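Local atomic coordinates of putative Endoribonuclease L-PSP (Entamoeba histolytica, PDB entry 3M1X), a protein that is of unknown function but belongs to the RutC (YjgF/UK114) family of trimeric proteins, whose members are generally assigned a deaminase activity. Residues Gly54-Asp59 with Gly63-Lys68; Lys106-Phe111 with Pro124-Phe129; Ser90-Val95 with Ala116-Asn121; Lys75-Asn80 with Ala138-Glu143. All blocks are in the same frame, centred on the assembly; numbering follows the deposited sequence.

Contact 1. Residues Gly54-Asp59 with Gly63-Lys68; sequences GQIGLD and GDFAGK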
loop_
_atom_site.group_PDB
_atom_site.type_symbol
_atom_site.label_atom_id
_atom_site.label_comp_id
_atom_site.label_asym_id
_atom_site.label_seq_id
_atom_site.Cartn_x
_atom_site.Cartn_y
_atom_site.Cartn_z
ATOM N N GLY A 54 9.337 -1.043 3.054
ATOM C CA GLY A 54 8.961 -0.445 4.311
ATOM C C GLY A 54 10.122 -0.461 5.255
ATOM O O GLY A 54 10.429 -1.510 5.853
ATOM N N GLN A 55 10.725 0.656 5.498
ATOM C CA GLN A 55 11.842 0.790 6.454
ATOM C C GLN A 55 11.307 0.727 7.866
ATOM O O GLN A 55 10.328 1.352 8.198
ATOM C CB GLN A 55 12.557 2.128 6.266
ATOM C CG GLN A 55 13.474 2.151 5.083
ATOM C CD GLN A 55 14.599 1.156 5.207
ATOM O OE1 GLN A 55 15.132 0.950 6.336
ATOM N NE2 GLN A 55 14.992 0.567 4.115
ATOM N N ILE A 56 12.040 -0.058 8.681
ATOM C CA ILE A 56 11.887 -0.016 10.126
ATOM C C ILE A 56 13.131 0.599 10.713
ATOM O O ILE A 56 14.116 0.822 10.032
ATOM C CB ILE A 56 11.562 -1.433 10.693
ATOM C CG1 ILE A 56 12.599 -2.468 10.340
ATOM C CG2 ILE A 56 10.128 -1.861 10.281
ATOM C CD1 ILE A 56 12.504 -3.774 11.146
ATOM N N GLY A 57 13.085 0.911 11.995
ATOM C CA GLY A 57 14.092 1.788 12.603
ATOM C C GLY A 57 15.338 1.121 13.070
ATOM O O GLY A 57 15.824 1.453 14.163
ATOM N N LEU A 58 15.848 0.198 12.279
ATOM C CA LEU A 58 17.139 -0.454 12.496
ATOM C C LEU A 58 18.248 0.476 12.088
ATOM O O LEU A 58 18.165 1.198 11.120
ATOM C CB LEU A 58 17.202 -1.731 11.733
ATOM C CG LEU A 58 16.215 -2.817 12.126
ATOM C CD1 LEU A 58 16.381 -4.048 11.281
ATOM C CD2 LEU A 58 16.235 -3.265 13.615
ATOM N N ASP A 59 19.359 0.416 12.849
ATOM C CA ASP A 59 20.602 1.080 12.535
ATOM C C ASP A 59 21.482 0.056 11.908
ATOM O O ASP A 59 21.904 -0.944 12.552
ATOM C CB ASP A 59 21.180 1.661 13.818
ATOM C CG ASP A 59 22.488 2.404 13.619
ATOM O OD1 ASP A 59 23.090 2.333 12.547
ATOM O OD2 ASP A 59 22.821 3.131 14.619
ATOM N N GLY A 63 22.611 -3.493 13.550
ATOM C CA GLY A 63 21.533 -4.410 13.278
ATOM C C GLY A 63 20.406 -4.477 14.279
ATOM O O GLY A 63 19.501 -5.355 14.121
ATOM N N ASP A 64 20.351 -3.470 15.142
ATOM C CA ASP A 64 19.345 -3.387 16.182
ATOM C C ASP A 64 18.558 -2.061 16.013
ATOM O O ASP A 64 18.999 -1.164 15.291
ATOM C CB ASP A 64 20.015 -3.493 17.532
ATOM C CG ASP A 64 20.760 -4.881 17.733
ATOM O OD1 ASP A 64 20.415 -5.937 17.057
ATOM O OD2 ASP A 64 21.776 -4.866 18.430
ATOM N N PHE A 65 17.427 -1.954 16.661
ATOM C CA PHE A 65 16.698 -0.711 16.658
ATOM C C PHE A 65 17.535 0.419 17.169
ATOM O O PHE A 65 18.290 0.238 18.150
ATOM C CB PHE A 65 15.335 -0.790 17.408
ATOM C CG PHE A 65 14.321 -1.642 16.705
ATOM C CD1 PHE A 65 13.687 -1.161 15.605
ATOM C CD2 PHE A 65 14.084 -2.946 17.050
ATOM C CE1 PHE A 65 12.735 -1.904 14.918
ATOM C CE2 PHE A 65 13.178 -3.722 16.370
ATOM C CZ PHE A 65 12.518 -3.202 15.305
ATOM N N ALA A 66 17.369 1.607 16.626
ATOM C CA ALA A 66 18.097 2.802 17.097
ATOM C C ALA A 66 17.756 3.124 18.555
ATOM O O ALA A 66 18.602 3.631 19.275
ATOM C CB ALA A 66 17.759 4.015 16.208
ATOM N N GLY A 67 16.575 2.756 18.979
ATOM C CA GLY A 67 16.126 2.895 20.373
ATOM C C GLY A 67 14.782 2.243 20.508
ATOM O O GLY A 67 14.183 1.792 19.532
ATOM N N LYS A 68 14.277 2.217 21.731
ATOM C CA LYS A 68 12.988 1.671 22.075
ATOM C C LYS A 68 11.845 2.577 21.910
ATOM O O LYS A 68 10.718 2.070 21.906
ATOM C CB LYS A 68 12.986 1.211 23.550
#

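Contact 2. Residues Lys106-Phe111 with Pro124-Phe129; sequences KDFGVF and PARACF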
loop_
_atom_site.group_PDB
_atom_site.type_symbol
_atom_site.label_atom_id
_atom_site.label_comp_id
_atom_site.label_asym_id
_atom_site.label_seq_id
_atom_site.Cartn_x
_atom_site.Cartn_y
_atom_site.Cartn_z
ATOM N N LYS A 106 -1.710 5.961 18.917
ATOM C CA LYS A 106 -1.455 7.139 19.722
ATOM C C LYS A 106 -0.130 7.780 19.348
ATOM O O LYS A 106 0.086 8.944 19.716
ATOM C CB LYS A 106 -1.612 6.845 21.186
ATOM C CG LYS A 106 -2.954 6.164 21.551
ATOM C CD LYS A 106 -4.289 6.995 21.343
ATOM C CE LYS A 106 -5.495 6.435 22.276
ATOM N NZ LYS A 106 -6.650 7.389 22.340
ATOM N N ASP A 107 0.740 7.066 18.636
ATOM C CA ASP A 107 2.019 7.587 18.211
ATOM C C ASP A 107 1.898 8.485 16.973
ATOM O O ASP A 107 2.921 8.997 16.523
ATOM C CB ASP A 107 2.983 6.447 17.995
ATOM C CG ASP A 107 3.504 5.841 19.260
ATOM O OD1 ASP A 107 3.533 6.585 20.287
ATOM O OD2 ASP A 107 3.952 4.677 19.259
ATOM N N PHE A 108 0.712 8.676 16.433
ATOM C CA PHE A 108 0.560 9.431 15.181
ATOM C C PHE A 108 1.137 10.840 15.287
ATOM O O PHE A 108 1.848 11.290 14.378
ATOM C CB PHE A 108 -0.933 9.418 14.778
ATOM C CG PHE A 108 -1.286 10.150 13.486
ATOM C CD1 PHE A 108 -0.892 9.651 12.254
ATOM C CD2 PHE A 108 -1.974 11.348 13.501
ATOM C CE1 PHE A 108 -1.250 10.306 11.045
ATOM C CE2 PHE A 108 -2.326 11.998 12.331
ATOM C CZ PHE A 108 -1.992 11.439 11.108
ATOM N N GLY A 109 0.821 11.594 16.315
ATOM C CA GLY A 109 1.264 12.979 16.388
ATOM C C GLY A 109 2.758 13.104 16.435
ATOM O O GLY A 109 3.321 13.931 15.701
ATOM N N VAL A 110 3.426 12.347 17.282
ATOM C CA VAL A 110 4.862 12.387 17.415
ATOM C C VAL A 110 5.492 11.973 16.088
ATOM O O VAL A 110 6.442 12.565 15.604
ATOM C CB VAL A 110 5.340 11.658 18.634
ATOM C CG1 VAL A 110 6.836 11.475 18.595
ATOM C CG2 VAL A 110 4.970 12.523 19.897
ATOM N N PHE A 111 4.991 10.858 15.552
ATOM C CA PHE A 111 5.514 10.407 14.286
ATOM C C PHE A 111 5.417 11.428 13.212
ATOM O O PHE A 111 6.345 11.743 12.463
ATOM C CB PHE A 111 4.822 9.108 13.826
ATOM C CG PHE A 111 5.093 8.792 12.392
ATOM C CD1 PHE A 111 6.301 8.296 12.041
ATOM C CD2 PHE A 111 4.216 9.163 11.377
ATOM C CE1 PHE A 111 6.666 8.099 10.683
ATOM C CE2 PHE A 111 4.552 8.952 10.050
ATOM C CZ PHE A 111 5.748 8.453 9.737
ATOM N N PRO A 124 4.605 14.746 0.123
ATOM C CA PRO A 124 4.116 13.587 -0.635
ATOM C C PRO A 124 2.626 13.341 -0.393
ATOM O O PRO A 124 2.106 13.709 0.691
ATOM C CB PRO A 124 4.947 12.404 -0.116
ATOM C CG PRO A 124 6.216 13.063 0.400
ATOM C CD PRO A 124 5.782 14.376 0.957
ATOM N N ALA A 125 2.002 12.628 -1.271
ATOM C CA ALA A 125 0.777 11.980 -0.925
ATOM C C ALA A 125 1.051 10.984 0.175
ATOM O O ALA A 125 2.169 10.475 0.301
ATOM C CB ALA A 125 0.119 11.327 -2.147
ATOM N N ARG A 126 0.054 10.604 0.964
ATOM C CA ARG A 126 0.271 9.799 2.163
ATOM C C ARG A 126 -0.955 9.022 2.568
ATOM O O ARG A 126 -2.081 9.485 2.425
ATOM C CB ARG A 126 0.708 10.704 3.322
ATOM C CG ARG A 126 1.243 9.936 4.519
ATOM C CD ARG A 126 1.834 10.850 5.565
ATOM N NE ARG A 126 0.799 11.548 6.310
ATOM C CZ ARG A 126 1.046 12.198 7.416
ATOM N NH1 ARG A 126 2.271 12.415 7.842
ATOM N NH2 ARG A 126 0.011 12.692 8.117
ATOM N N ALA A 127 -0.716 7.820 3.096
ATOM C CA ALA A 127 -1.701 7.091 3.864
ATOM C C ALA A 127 -1.067 6.564 5.099
ATOM O O ALA A 127 0.073 6.117 5.079
ATOM C CB ALA A 127 -2.296 5.941 3.064
ATOM N N CYS A 128 -1.788 6.607 6.193
ATOM C CA CYS A 128 -1.289 6.189 7.506
ATOM C C CYS A 128 -2.328 5.323 8.207
ATOM O O CYS A 128 -3.526 5.472 8.061
ATOM C CB CYS A 128 -1.086 7.414 8.435
ATOM S SG CYS A 128 -0.056 8.695 7.801
ATOM N N PHE A 129 -1.832 4.396 9.008
ATOM C CA PHE A 129 -2.705 3.546 9.809
ATOM C C PHE A 129 -1.895 2.891 10.880
ATOM O O PHE A 129 -0.660 2.801 10.824
ATOM C CB PHE A 129 -3.444 2.488 8.952
ATOM C CG PHE A 129 -2.545 1.476 8.254
ATOM C CD1 PHE A 129 -2.292 0.265 8.782
ATOM C CD2 PHE A 129 -2.011 1.804 7.024
ATOM C CE1 PHE A 129 -1.469 -0.642 8.120
ATOM C CE2 PHE A 129 -1.213 0.913 6.381
ATOM C CZ PHE A 129 -0.971 -0.300 6.886
#

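Contact 3. Residues Ser90-Val95 with Ala116-Asn121; sequences SSMDKV and AEAFGN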
loop_
_atom_site.group_PDB
_atom_site.type_symbol
_atom_site.label_atom_id
_atom_site.label_comp_id
_atom_site.label_asym_id
_atom_site.label_seq_id
_atom_site.Cartn_x
_atom_site.Cartn_y
_atom_site.Cartn_z
ATOM N N SER A 90 17.636 9.028 -6.411
ATOM C CA SER A 90 16.479 9.846 -6.062
ATOM C C SER A 90 16.765 10.738 -4.861
ATOM O O SER A 90 17.956 10.976 -4.539
ATOM C CB SER A 90 15.269 8.916 -5.929
ATOM O OG SER A 90 14.077 9.657 -5.761
ATOM N N SER A 91 15.759 11.208 -4.169
ATOM C CA SER A 91 15.904 12.126 -3.066
ATOM C C SER A 91 14.584 12.165 -2.301
ATOM O O SER A 91 13.552 11.776 -2.824
ATOM C CB SER A 91 16.253 13.482 -3.547
ATOM O OG SER A 91 15.129 14.065 -4.211
ATOM N N MET A 92 14.616 12.716 -1.101
ATOM C CA MET A 92 13.411 12.952 -0.365
ATOM C C MET A 92 12.436 13.859 -1.124
ATOM O O MET A 92 11.230 13.648 -1.124
ATOM C CB MET A 92 13.695 13.518 1.014
ATOM C CG MET A 92 14.465 12.509 1.891
ATOM S SD MET A 92 13.417 11.158 2.499
ATOM C CE MET A 92 12.620 12.009 3.898
ATOM N N ASP A 93 12.956 14.874 -1.808
ATOM C CA ASP A 93 12.102 15.787 -2.571
ATOM C C ASP A 93 11.454 15.164 -3.768
ATOM O O ASP A 93 10.484 15.718 -4.292
ATOM C CB ASP A 93 12.913 17.001 -3.096
ATOM C CG ASP A 93 13.163 18.032 -2.081
ATOM O OD1 ASP A 93 12.568 18.068 -0.995
ATOM O OD2 ASP A 93 14.025 18.900 -2.348
ATOM N N LYS A 94 11.917 13.994 -4.182
ATOM C CA LYS A 94 11.343 13.247 -5.295
ATOM C C LYS A 94 10.359 12.181 -4.870
ATOM O O LYS A 94 9.871 11.413 -5.696
ATOM C CB LYS A 94 12.462 12.702 -6.163
ATOM C CG LYS A 94 13.148 13.764 -7.015
ATOM C CD LYS A 94 14.318 13.206 -7.779
ATOM C CE LYS A 94 14.967 14.283 -8.682
ATOM N NZ LYS A 94 16.082 13.730 -9.475
ATOM N N VAL A 95 10.026 12.087 -3.578
ATOM C CA VAL A 95 9.061 11.144 -3.082
ATOM C C VAL A 95 7.668 11.581 -3.512
ATOM O O VAL A 95 7.253 12.711 -3.226
ATOM C CB VAL A 95 9.167 10.934 -1.588
ATOM C CG1 VAL A 95 8.029 10.071 -1.058
ATOM C CG2 VAL A 95 10.516 10.335 -1.237
ATOM N N ALA A 116 7.508 15.134 9.174
ATOM C CA ALA A 116 7.466 16.424 8.597
ATOM C C ALA A 116 8.840 17.102 8.590
ATOM O O ALA A 116 9.243 17.723 7.620
ATOM C CB ALA A 116 6.399 17.322 9.294
ATOM N N GLU A 117 9.598 16.968 9.689
ATOM C CA GLU A 117 10.971 17.501 9.801
ATOM C C GLU A 117 11.777 16.916 8.723
ATOM O O GLU A 117 12.571 17.577 8.083
ATOM C CB GLU A 117 11.686 17.192 11.128
ATOM C CG GLU A 117 13.111 17.864 11.347
ATOM C CD GLU A 117 14.324 17.002 10.893
ATOM O OE1 GLU A 117 14.213 15.858 10.478
ATOM O OE2 GLU A 117 15.464 17.474 10.828
ATOM N N ALA A 118 11.659 15.582 8.523
ATOM C CA ALA A 118 12.470 14.868 7.564
ATOM C C ALA A 118 12.251 15.357 6.126
ATOM O O ALA A 118 13.157 15.475 5.340
ATOM C CB ALA A 118 12.291 13.387 7.654
ATOM N N PHE A 119 10.994 15.639 5.794
ATOM C CA PHE A 119 10.643 16.093 4.425
ATOM C C PHE A 119 10.688 17.574 4.251
ATOM O O PHE A 119 10.705 18.048 3.109
ATOM C CB PHE A 119 9.219 15.587 4.035
ATOM C CG PHE A 119 9.257 14.176 3.488
ATOM C CD1 PHE A 119 9.792 13.897 2.269
ATOM C CD2 PHE A 119 8.658 13.111 4.200
ATOM C CE1 PHE A 119 9.867 12.657 1.756
ATOM C CE2 PHE A 119 8.681 11.818 3.653
ATOM C CZ PHE A 119 9.294 11.624 2.450
ATOM N N GLY A 120 10.786 18.337 5.308
ATOM C CA GLY A 120 10.844 19.822 5.162
ATOM C C GLY A 120 9.589 20.290 4.510
ATOM O O GLY A 120 8.495 19.946 4.915
ATOM N N ASN A 121 9.682 21.128 3.506
ATOM C CA ASN A 121 8.503 21.629 2.816
ATOM C C ASN A 121 7.964 20.690 1.762
ATOM O O ASN A 121 6.912 20.987 1.169
ATOM C CB ASN A 121 8.731 22.947 2.235
ATOM C CG ASN A 121 8.806 24.036 3.322
ATOM O OD1 ASN A 121 8.097 23.991 4.308
ATOM N ND2 ASN A 121 9.646 24.992 3.084
HETATM O O HOH W 1 12.235 16.601 1.292
#

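Contact 4. Residues Lys75-Asn80 with Ala138-Glu143; sequences KQVMTN and ALVEVE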
loop_
_atom_site.group_PDB
_atom_site.type_symbol
_atom_site.label_atom_id
_atom_site.label_comp_id
_atom_site.label_asym_id
_atom_site.label_seq_id
_atom_site.Cartn_x
_atom_site.Cartn_y
_atom_site.Cartn_z
ATOM N N LYS A 75 12.876 8.638 13.754
ATOM C CA LYS A 75 13.975 9.342 13.163
ATOM C C LYS A 75 14.823 8.419 12.353
ATOM O O LYS A 75 15.252 8.759 11.248
ATOM C CB LYS A 75 14.796 9.992 14.294
ATOM C CG LYS A 75 14.161 11.150 14.943
ATOM C CD LYS A 75 14.857 11.565 16.229
ATOM C CE LYS A 75 14.079 12.680 16.882
ATOM N NZ LYS A 75 14.981 13.235 18.014
ATOM N N GLN A 76 15.090 7.230 12.835
ATOM C CA GLN A 76 15.891 6.257 12.133
ATOM C C GLN A 76 15.231 5.809 10.834
ATOM O O GLN A 76 15.886 5.637 9.811
ATOM C CB GLN A 76 16.258 5.063 12.978
ATOM C CG GLN A 76 17.310 4.133 12.325
ATOM C CD GLN A 76 18.653 4.857 12.153
ATOM O OE1 GLN A 76 19.178 5.320 13.158
ATOM N NE2 GLN A 76 19.220 4.916 10.986
ATOM N N VAL A 77 13.921 5.583 10.872
ATOM C CA VAL A 77 13.195 5.202 9.683
ATOM C C VAL A 77 13.350 6.263 8.593
ATOM O O VAL A 77 13.623 5.957 7.432
ATOM C CB VAL A 77 11.714 4.960 9.978
ATOM C CG1 VAL A 77 10.816 4.992 8.687
ATOM C CG2 VAL A 77 11.494 3.617 10.738
ATOM N N MET A 78 13.182 7.547 8.970
ATOM C CA MET A 78 13.270 8.576 7.923
ATOM C C MET A 78 14.662 8.752 7.397
ATOM O O MET A 78 14.857 8.991 6.208
ATOM C CB MET A 78 12.722 9.919 8.492
ATOM C CG MET A 78 11.348 9.919 9.004
ATOM S SD MET A 78 10.096 9.099 7.944
ATOM C CE MET A 78 10.174 10.159 6.497
ATOM N N THR A 79 15.664 8.580 8.249
ATOM C CA THR A 79 17.051 8.582 7.823
ATOM C C THR A 79 17.337 7.416 6.873
ATOM O O THR A 79 17.985 7.570 5.860
ATOM C CB THR A 79 17.966 8.507 9.075
ATOM O OG1 THR A 79 17.772 9.727 9.771
ATOM C CG2 THR A 79 19.416 8.376 8.687
ATOM N N ASN A 80 16.840 6.230 7.217
ATOM C CA ASN A 80 17.009 5.085 6.376
ATOM C C ASN A 80 16.421 5.267 4.988
ATOM O O ASN A 80 16.999 4.892 3.987
ATOM C CB ASN A 80 16.414 3.838 7.047
ATOM C CG ASN A 80 17.165 3.287 8.240
ATOM O OD1 ASN A 80 18.332 3.690 8.468
ATOM N ND2 ASN A 80 16.544 2.406 9.006
ATOM N N ALA A 138 8.746 -3.757 15.565
ATOM C CA ALA A 138 8.964 -2.322 15.299
ATOM C C ALA A 138 7.791 -1.497 15.686
ATOM O O ALA A 138 6.613 -1.926 15.576
ATOM C CB ALA A 138 9.222 -2.183 13.753
ATOM N N LEU A 139 8.042 -0.260 16.040
ATOM C CA LEU A 139 6.985 0.641 16.369
ATOM C C LEU A 139 6.411 1.437 15.189
ATOM O O LEU A 139 5.375 2.054 15.270
ATOM C CB LEU A 139 7.490 1.666 17.395
ATOM C CG LEU A 139 7.878 1.101 18.766
ATOM C CD1 LEU A 139 8.310 2.241 19.632
ATOM C CD2 LEU A 139 6.722 0.224 19.381
ATOM N N VAL A 140 7.161 1.470 14.087
ATOM C CA VAL A 140 6.869 2.304 12.912
ATOM C C VAL A 140 7.578 1.707 11.725
ATOM O O VAL A 140 8.700 1.239 11.846
ATOM C CB VAL A 140 7.264 3.756 13.182
ATOM C CG1 VAL A 140 8.695 3.900 13.689
ATOM C CG2 VAL A 140 7.039 4.629 11.965
ATOM N N GLU A 141 6.910 1.755 10.570
ATOM C CA GLU A 141 7.418 1.302 9.314
ATOM C C GLU A 141 6.961 2.277 8.266
ATOM O O GLU A 141 5.780 2.621 8.251
ATOM C CB GLU A 141 6.880 -0.105 9.051
ATOM C CG GLU A 141 7.334 -0.723 7.746
ATOM C CD GLU A 141 6.592 -2.049 7.414
ATOM O OE1 GLU A 141 6.668 -2.855 8.227
ATOM O OE2 GLU A 141 5.949 -2.095 6.354
ATOM N N VAL A 142 7.817 2.717 7.340
ATOM C CA VAL A 142 7.429 3.677 6.285
ATOM C C VAL A 142 7.975 3.182 4.955
ATOM O O VAL A 142 9.168 2.939 4.834
ATOM C CB VAL A 142 7.916 5.091 6.576
ATOM C CG1 VAL A 142 7.446 6.028 5.399
ATOM C CG2 VAL A 142 7.361 5.639 7.920
ATOM N N GLU A 143 7.084 2.993 4.018
ATOM C CA GLU A 143 7.448 2.705 2.613
ATOM C C GLU A 143 7.154 3.902 1.749
ATOM O O GLU A 143 6.429 4.837 2.147
ATOM C CB GLU A 143 6.710 1.484 2.089
ATOM C CG GLU A 143 5.179 1.647 2.150
ATOM C CD GLU A 143 4.418 0.548 1.580
ATOM O OE1 GLU A 143 4.883 -0.431 1.095
ATOM O OE2 GLU A 143 3.135 0.651 1.655
#

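Contact 1. Residues Gly54-Asp59 with Gly63-Lys68
L58 and F65 pack against each other in a beta hairpin, where the end of strand 51-59 turns back into the short strand 64-65. They form an antiparallel non-hydrogen-bonded pair, and their side chains diverge at the start, yet the L58 methyl CD2 settles over the centre of the F65 ring, 3.8 Å from its centroid and 6° off the ring normal. This CH-pi contact is the tight part of the hairpin. L58 CG lies anti to its own carbonyl carbon (chi1 -64°), which lets the CD2 branch reach across the strand to F65. I56 adds a looser touch, its CD1 4.2 Å from F65 CZ; nearby, a citrate, probably from the crystallisation liquor, lies against the I56 side chain. The turn side is more open to solvent, with G63 and D64 exposed and backbone bonds doing the joining. D59 N gives a nearly straight bond to D64 O (2.9 Å), whereas the bond from G63 N to D59 O is bent, with an N-H...O angle of 134°. The D59 carboxylate turns to K61 N within the turn. At the other end G57 O accepts a hydrogen bond from A66 N at 2.9 Å, and F65 CA also approaches G57 O, at 3.4 Å.

Contact 2. Residues Lys106-Phe111 with Pro124-Phe129
The start of helix 108-119 stands beside strand 125-130 with the backbones well apart, F108 CA lying 8.5 Å from C128 CA, and no hydrogen bond passes between the two segments. Side chains bridge the distance. F108 has CG anti to the backbone N (chi1 -180°), and this carries the ring across to the strand, where its CE1 corner comes 3.8 Å from C128 SG. The sulfur lies in the plane of the ring, at its edge, 5.2 Å from the centroid: a Cys sulfur-aromatic contact made with the rim of the phenyl group. The same sulfur sits 3.2 Å above the plane of the R126 guanidinium, displaced toward its rim. R126 approaches F108 from the opposite direction, its NH2 3.8 Å from F108 CZ, with the ring and guanidinium planes 62° apart. Its polar end is held elsewhere: NH1 hydrogen-bonds N112 OD1 and NE a citrate, probably from the crystallisation liquor, that also accepts a hydrogen bond from C128 N, consistent with R126 and C128 bordering a pocket for an anion. Y115 makes a cation-pi contact with R126, and Y40 of the third subunit packs on it. Within the beta-alpha-beta unit formed by strand 95-102, helix 108-119 and strand 125-130, the contact joins the first turn of the helix to the strand that follows it, which pairs in parallel with strand 95-102.

Contact 3. Residues Ser90-Val95 with Ala116-Asn121
A Met-aromatic contact between M92 and F119 joins the loop that leads into strand 95-102 to the C-terminal end of helix 108-119. The M92 methyl CE sits over the centre of the F119 ring, 3.6 Å from the centroid and 13° off the normal, and the sulfur SD follows obliquely at 4.5 Å from the same centroid. Bends at chi2 and chi3 curl the methionine chain over the ring, and it crosses the phenylalanine at about a right angle. CE also touches A118 CB. Around the ring's rim the approach is different: M92 O lies in the ring plane, 3.3 Å from F119 CE1, and V95 CG2 lies in that plane too, 3.8 Å from F119 CE1. M92 O is at the same time the acceptor for V95 N, closing the short 3-10 turn of residues 92-94.

Helix 108-119 is the crossover helix of a beta-alpha-beta unit, and this contact ties its last turn to the residues leading into the unit's first strand, 95-102, and to V95, the first residue of that strand. Y115, one turn earlier, meets the F119 ring with the planes at about 60°. M78 of helix 70-87 packs on F119 and A118, while L85 of that helix reaches M92 and V95. On the more exposed flank, a water bridges the two segments, donating to D93 OD1 at 2.7 Å and to the helix-end carbonyl F119 O at 2.8 Å.

Contact 4. Residues Lys75-Asn80 with Ala138-Glu143
N80 ND2 is gripped by the hairpin strand, giving a hydrogen bond to L58 O and a weak one to I56 O, while N80 OD1 accepts a hydrogen bond from Q76 NE2, one turn earlier in helix 70-87, at 2.9 Å. That last bond is nearly straight at the hydrogen and lies in the Q76 amide plane, yet the donor stands 43° out of the carbonyl plane of N80. Together these bonds set the rotation of the N80 amide. Across the contact itself the packing is apolar. V77 points its two branches to different residues of strand 140-146. CG1, anti to the backbone N (chi1 162°), meets V142 CB at 3.6 Å and V142 CG2 at the same distance. V77 CG2 lies 4.1 Å from V140 CG1 and also rests against the V140 carbonyl. Here the helix lies on the face of the mixed sheet, as in the alpha+beta, chorismate mutase-like fold of this family; the short segments of helix and strand run nearly parallel, 20° apart, with axes 8.6 Å apart. E141 and E143 point away from the helix, and E143 OE1 forms a salt bridge with K97 NZ of the second subunit. M78 makes a long contact, SD to V142 CG2 at 4.4 Å.

By their opening segments the contacts run along the chain as 1, 4, 3 and 2. Contact 4 lies nearest the chain's centre; contact 1 is about 7 Å away between centres, and Q55 N joins V142 O across neighbouring strands 51-59 and 140-146. Contacts 2 and 3 share helix 108-119, with centres about 15 Å apart, and their segments alternate in sequence. Both lie between the two segments of contact 4 and touch it, through F111 on V140 and V142 and through M78 on A118 and F119. Contacts 1 and 3 are on opposite sides of the centre, about 20 Å apart. Helices 70-87 and 108-119 thus pack together on one sheet, whose other face meets neighbouring subunits.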